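Local coordinates for exopolysaccharide biosynthesis protein (Pantoea stewartii subsp. stewartii DC283, PDB 6TGF) that modifies the glycan of the bacterial biofilm, probably by hydrolysis, on a tailspike-like parallel beta-helix, at residues B[70-75]-B[79-84]; B[577-582]-B[719-724]. All coordinates share one frame; numbering follows the deposited sequence.

Contact 1. Residues B[70-75]-B[79-84]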
loop_
_atom_site.group_PDB
_atom_site.type_symbol
_atom_site.label_atom_id
_atom_site.label_comp_id
_atom_site.label_asym_id
_atom_site.label_seq_id
_atom_site.Cartn_x
_atom_site.Cartn_y
_atom_site.Cartn_z
ATOM N N LYS B 70 -4.030 43.584 54.848
ATOM C CA LYS B 70 -5.445 43.739 55.278
ATOM C C LYS B 70 -6.378 43.230 54.174
ATOM O O LYS B 70 -6.194 43.641 53.014
ATOM C CB LYS B 70 -5.744 45.208 55.591
ATOM C CG LYS B 70 -4.740 45.904 56.505
ATOM C CD LYS B 70 -5.387 46.716 57.604
ATOM C CE LYS B 70 -4.526 47.859 58.095
ATOM N NZ LYS B 70 -5.189 48.597 59.195
ATOM N N LEU B 71 -7.349 42.383 54.538
ATOM C CA LEU B 71 -8.357 41.786 53.619
ATOM C C LEU B 71 -9.726 42.429 53.880
ATOM O O LEU B 71 -10.122 42.527 55.059
ATOM C CB LEU B 71 -8.394 40.270 53.841
ATOM C CG LEU B 71 -9.426 39.492 53.021
ATOM C CD1 LEU B 71 -9.136 39.594 51.531
ATOM C CD2 LEU B 71 -9.470 38.035 53.454
ATOM N N TRP B 72 -10.407 42.850 52.809
ATOM C CA TRP B 72 -11.782 43.421 52.823
ATOM C C TRP B 72 -12.718 42.507 52.026
ATOM O O TRP B 72 -12.335 42.104 50.914
ATOM C CB TRP B 72 -11.788 44.839 52.237
ATOM C CG TRP B 72 -11.262 45.913 53.139
ATOM C CD1 TRP B 72 -11.967 46.638 54.055
ATOM C CD2 TRP B 72 -9.917 46.422 53.177
ATOM N NE1 TRP B 72 -11.154 47.552 54.668
ATOM C CE2 TRP B 72 -9.891 47.446 54.149
ATOM C CE3 TRP B 72 -8.737 46.110 52.493
ATOM C CZ2 TRP B 72 -8.728 48.149 54.457
ATOM C CZ3 TRP B 72 -7.589 46.811 52.794
ATOM C CH2 TRP B 72 -7.587 47.816 53.762
ATOM N N ILE B 73 -13.894 42.203 52.581
ATOM C CA ILE B 73 -15.020 41.511 51.885
ATOM C C ILE B 73 -16.201 42.488 51.855
ATOM O O ILE B 73 -16.789 42.731 52.925
ATOM C CB ILE B 73 -15.392 40.185 52.582
ATOM C CG1 ILE B 73 -14.161 39.375 53.002
ATOM C CG2 ILE B 73 -16.337 39.368 51.712
ATOM C CD1 ILE B 73 -13.309 38.889 51.853
ATOM N N GLY B 74 -16.514 43.039 50.679
ATOM C CA GLY B 74 -17.533 44.093 50.503
ATOM C C GLY B 74 -18.664 43.656 49.590
ATOM O O GLY B 74 -18.577 42.550 49.022
ATOM N N ARG B 75 -19.689 44.504 49.454
ATOM C CA ARG B 75 -20.876 44.261 48.592
ATOM C C ARG B 75 -20.427 44.162 47.131
ATOM O O ARG B 75 -19.553 44.956 46.728
ATOM C CB ARG B 75 -21.900 45.390 48.738
ATOM C CG ARG B 75 -23.245 45.087 48.091
ATOM C CD ARG B 75 -24.133 46.304 47.926
ATOM N NE ARG B 75 -23.690 47.432 48.731
ATOM C CZ ARG B 75 -23.098 48.528 48.263
ATOM N NH1 ARG B 75 -22.871 48.680 46.969
ATOM N NH2 ARG B 75 -22.738 49.479 49.105
ATOM N N ASP B 79 -16.004 49.034 45.696
ATOM C CA ASP B 79 -14.668 48.913 46.338
ATOM C C ASP B 79 -14.901 48.558 47.811
ATOM O O ASP B 79 -15.453 49.407 48.539
ATOM C CB ASP B 79 -13.843 50.194 46.174
ATOM C CG ASP B 79 -12.456 50.138 46.801
ATOM O OD1 ASP B 79 -12.079 49.063 47.307
ATOM O OD2 ASP B 79 -11.762 51.173 46.778
ATOM N N ALA B 80 -14.496 47.352 48.223
ATOM C CA ALA B 80 -14.785 46.753 49.548
ATOM C C ALA B 80 -14.093 47.535 50.675
ATOM O O ALA B 80 -14.498 47.356 51.837
ATOM C CB ALA B 80 -14.366 45.303 49.557
ATOM N N ARG B 81 -13.091 48.357 50.347
ATOM C CA ARG B 81 -12.267 49.115 51.329
ATOM C C ARG B 81 -13.014 50.369 51.802
ATOM O O ARG B 81 -12.756 50.810 52.940
ATOM C CB ARG B 81 -10.924 49.518 50.713
ATOM C CG ARG B 81 -10.140 48.366 50.101
ATOM C CD ARG B 81 -8.679 48.721 49.910
ATOM N NE ARG B 81 -8.521 49.889 49.053
ATOM C CZ ARG B 81 -8.523 49.871 47.721
ATOM N NH1 ARG B 81 -8.669 48.734 47.059
ATOM N NH2 ARG B 81 -8.373 51.000 47.050
ATOM N N GLN B 82 -13.894 50.921 50.962
ATOM C CA GLN B 82 -14.525 52.254 51.165
ATOM C C GLN B 82 -15.599 52.169 52.248
ATOM O O GLN B 82 -16.199 51.115 52.446
ATOM C CB GLN B 82 -15.096 52.769 49.842
ATOM C CG GLN B 82 -14.020 53.129 48.829
ATOM C CD GLN B 82 -14.582 53.605 47.512
ATOM O OE1 GLN B 82 -15.723 53.319 47.158
ATOM N NE2 GLN B 82 -13.770 54.333 46.763
ATOM N N PRO B 83 -15.859 53.278 52.983
ATOM C CA PRO B 83 -16.878 53.307 54.035
ATOM C C PRO B 83 -18.286 52.903 53.567
ATOM O O PRO B 83 -18.743 53.426 52.568
ATOM C CB PRO B 83 -16.898 54.771 54.513
ATOM C CG PRO B 83 -16.138 55.549 53.454
ATOM C CD PRO B 83 -15.155 54.563 52.861
ATOM N N GLY B 84 -18.928 51.991 54.307
ATOM C CA GLY B 84 -20.314 51.536 54.076
ATOM C C GLY B 84 -20.415 50.503 52.965
ATOM O O GLY B 84 -21.525 50.345 52.419
#
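Arg81 lies over one face of the Trp72 indole, and its side chain can be followed outward from the backbone. The CA stands 3.7 Å from the centroid of the Trp72 five-membered ring and only 9° off the ring normal, a CH-pi contact. From there CB is higher above the ring, over the CD2-CE2 fusion bond. Arg81 CG comes down to 3.6 Å from Trp72 CE3, and Arg81 CD runs on above the rim, along the CE3-CZ3 bond, 3.6 Å from Trp72 CZ3. There the chain bends (chi3 -59°), which turns the guanidinium away from stacking: its plane stands 72° from the ring. The aliphatic half thus covers the indole while the charged end serves acids. NE makes a salt bridge with Glu133, and NH2 has a looser, purely electrostatic pairing with Asp79 OD2, which sits above the guanidinium face.

Asp79 also holds the backbone NH of Arg81. Its OD1 accepts from Arg81 N at 3.3 Å, nearly straight, forming an Asx turn inside the type I turn from Asp79 to Gln82. That turn delivers Ala80 to the strand: Ala80 faces Gly74, which has no side chain, with the two CA atoms 3.9 Å apart, and its CB also touches the CB of Trp72.

Strand 69-74 is paired through Trp72 and Gly74 with strand 129-134, whose Ala131 also touches Arg81. The motif is an Asx turn within a type I turn, folded back on the strand so that Arg81 covers one face of Trp72, in the region assigned by sequence to the Head binding family, consistent with the tailspike-like fold.

Contact 2. Residues B[577-582]-B[719-724]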
loop_
_atom_site.group_PDB
_atom_site.type_symbol
_atom_site.label_atom_id
_atom_site.label_comp_id
_atom_site.label_asym_id
_atom_site.label_seq_id
_atom_site.Cartn_x
_atom_site.Cartn_y
_atom_site.Cartn_z
ATOM N N PRO B 577 -4.945 -26.454 -58.580
ATOM C CA PRO B 577 -5.655 -27.310 -57.634
ATOM C C PRO B 577 -4.651 -28.263 -56.969
ATOM O O PRO B 577 -3.798 -28.774 -57.674
ATOM C CB PRO B 577 -6.680 -28.085 -58.478
ATOM C CG PRO B 577 -6.689 -27.392 -59.832
ATOM C CD PRO B 577 -5.343 -26.711 -59.971
ATOM N N LEU B 578 -4.756 -28.462 -55.651
ATOM C CA LEU B 578 -3.878 -29.392 -54.891
ATOM C C LEU B 578 -4.116 -30.816 -55.405
ATOM O O LEU B 578 -5.279 -31.259 -55.392
ATOM C CB LEU B 578 -4.175 -29.290 -53.391
ATOM C CG LEU B 578 -3.277 -30.138 -52.490
ATOM C CD1 LEU B 578 -1.893 -29.520 -52.363
ATOM C CD2 LEU B 578 -3.903 -30.329 -51.116
ATOM N N MET B 579 -3.050 -31.485 -55.857
ATOM C CA MET B 579 -3.081 -32.879 -56.377
ATOM C C MET B 579 -2.213 -33.769 -55.479
ATOM O O MET B 579 -2.698 -34.845 -55.068
ATOM C CB MET B 579 -2.565 -32.940 -57.819
ATOM C CG MET B 579 -3.227 -31.938 -58.754
ATOM S SD MET B 579 -5.020 -32.158 -58.901
ATOM C CE MET B 579 -5.091 -33.607 -59.953
ATOM N N ASN B 580 -0.979 -33.333 -55.198
ATOM C CA ASN B 580 -0.040 -33.985 -54.247
ATOM C C ASN B 580 -0.283 -33.398 -52.849
ATOM O O ASN B 580 0.134 -32.250 -52.612
ATOM C CB ASN B 580 1.414 -33.815 -54.705
ATOM C CG ASN B 580 2.383 -34.752 -54.013
ATOM O OD1 ASN B 580 1.988 -35.586 -53.200
ATOM N ND2 ASN B 580 3.659 -34.628 -54.337
ATOM N N LEU B 581 -0.942 -34.156 -51.964
ATOM C CA LEU B 581 -1.394 -33.675 -50.627
ATOM C C LEU B 581 -0.185 -33.389 -49.722
ATOM O O LEU B 581 -0.319 -32.526 -48.833
ATOM C CB LEU B 581 -2.347 -34.703 -50.003
ATOM C CG LEU B 581 -1.739 -36.047 -49.595
ATOM C CD1 LEU B 581 -1.340 -36.048 -48.126
ATOM C CD2 LEU B 581 -2.711 -37.185 -49.866
ATOM N N ILE B 582 0.947 -34.068 -49.942
ATOM C CA ILE B 582 2.180 -33.941 -49.105
ATOM C C ILE B 582 3.031 -32.772 -49.620
ATOM O O ILE B 582 3.216 -31.804 -48.856
ATOM C CB ILE B 582 2.963 -35.272 -49.071
ATOM C CG1 ILE B 582 2.162 -36.364 -48.355
ATOM C CG2 ILE B 582 4.338 -35.080 -48.444
ATOM C CD1 ILE B 582 2.807 -37.731 -48.361
ATOM N N SER B 719 -14.064 -40.346 -58.518
ATOM C CA SER B 719 -12.814 -39.631 -58.887
ATOM C C SER B 719 -11.958 -39.430 -57.632
ATOM O O SER B 719 -12.443 -38.782 -56.689
ATOM C CB SER B 719 -13.115 -38.318 -59.563
ATOM O OG SER B 719 -11.921 -37.598 -59.829
ATOM N N VAL B 720 -10.741 -39.985 -57.624
ATOM C CA VAL B 720 -9.761 -39.877 -56.501
ATOM C C VAL B 720 -8.387 -39.549 -57.097
ATOM O O VAL B 720 -8.020 -40.180 -58.107
ATOM C CB VAL B 720 -9.720 -41.167 -55.657
ATOM C CG1 VAL B 720 -8.823 -41.023 -54.437
ATOM C CG2 VAL B 720 -11.109 -41.619 -55.233
ATOM N N VAL B 721 -7.666 -38.599 -56.490
ATOM C CA VAL B 721 -6.303 -38.160 -56.918
ATOM C C VAL B 721 -5.268 -38.971 -56.127
ATOM O O VAL B 721 -4.851 -38.511 -55.044
ATOM C CB VAL B 721 -6.109 -36.642 -56.726
ATOM C CG1 VAL B 721 -4.774 -36.168 -57.282
ATOM C CG2 VAL B 721 -7.250 -35.841 -57.335
ATOM N N ILE B 722 -4.878 -40.134 -56.658
ATOM C CA ILE B 722 -3.929 -41.092 -56.012
ATOM C C ILE B 722 -2.513 -40.808 -56.531
ATOM O O ILE B 722 -2.280 -40.989 -57.741
ATOM C CB ILE B 722 -4.374 -42.550 -56.260
ATOM C CG1 ILE B 722 -5.691 -42.856 -55.540
ATOM C CG2 ILE B 722 -3.280 -43.533 -55.866
ATOM C CD1 ILE B 722 -6.394 -44.104 -56.022
ATOM N N ASN B 723 -1.614 -40.378 -55.638
ATOM C CA ASN B 723 -0.190 -40.061 -55.936
ATOM C C ASN B 723 -0.121 -39.023 -57.066
ATOM O O ASN B 723 0.728 -39.183 -57.966
ATOM C CB ASN B 723 0.610 -41.327 -56.258
ATOM C CG ASN B 723 0.940 -42.147 -55.029
ATOM O OD1 ASN B 723 1.621 -41.670 -54.125
ATOM N ND2 ASN B 723 0.475 -43.385 -54.992
ATOM N N GLY B 724 -0.989 -38.006 -57.020
ATOM C CA GLY B 724 -0.961 -36.842 -57.929
ATOM C C GLY B 724 -1.885 -36.995 -59.127
ATOM O O GLY B 724 -2.407 -35.963 -59.592
#
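Met579 sets its CG beside the backbone N and anti to the carbonyl carbon (chi1 -51°), and two further bends, at chi2 and chi3, curl the thioether round until its terminal methyl meets Val721. The valine answers with CG1 anti to its own backbone N (chi1 -175°), the branch that reaches the loop. Met579 CE and Val721 CG1 come within 3.7 Å, with the two side chains crossing at about a right angle, while CG2 is touched more lightly by the same methyl. Val721 CG1 also lies 3.3 Å from Met579 O, so that one methyl group is met by both the backbone and the side-chain end of a single residue.

Gly724 supplies the second half of the contact. Its carbonyl oxygen approaches the methionine at both ends of the side chain, 3.5 Å from Met579 CB and 3.6 Å from CE. Its CA faces the backbone of Asn580 at a longer distance. The positive phi angles of Asn723 and Gly724 accompany the turn that leads from strand 716-722 into its antiparallel partner 725-731, and Thr726 of that partner also touches Met579.

Val721 packs in addition on Leu698 of the second subunit, and residues 720 to 722 pair in parallel with a strand of that chain. The loop 577-582 therefore lies against a strand that is itself part of the subunit interface. Chemically the join between the loop and the strand with its turn is made of aliphatic carbons and carbonyl oxygens in van der Waals contact, implying that it depends on shape, whereas directed polar bonds connect these same segments to the neighbouring subunits.

Overall arrangement
Contact 1 and contact 2 lie toward the two ends of the elongated chain, each about 69 Å from its centre, and their own centres are about 135 Å apart; even the nearest atoms are separated by about 124 Å. Contact 1 is complete in sequence before contact 2 begins, and the coiled strands of the parallel beta-helix lie between them. The two ends differ in setting. No other subunit of the trimer touches contact 1, where a turn folds back within a single chain, whereas both segments of contact 2 meet the second subunit and 719-724 also meets the third. An ethanediol, probably a crystallisation additive, lies about 3 Å from the Arg75 side chain in contact 1.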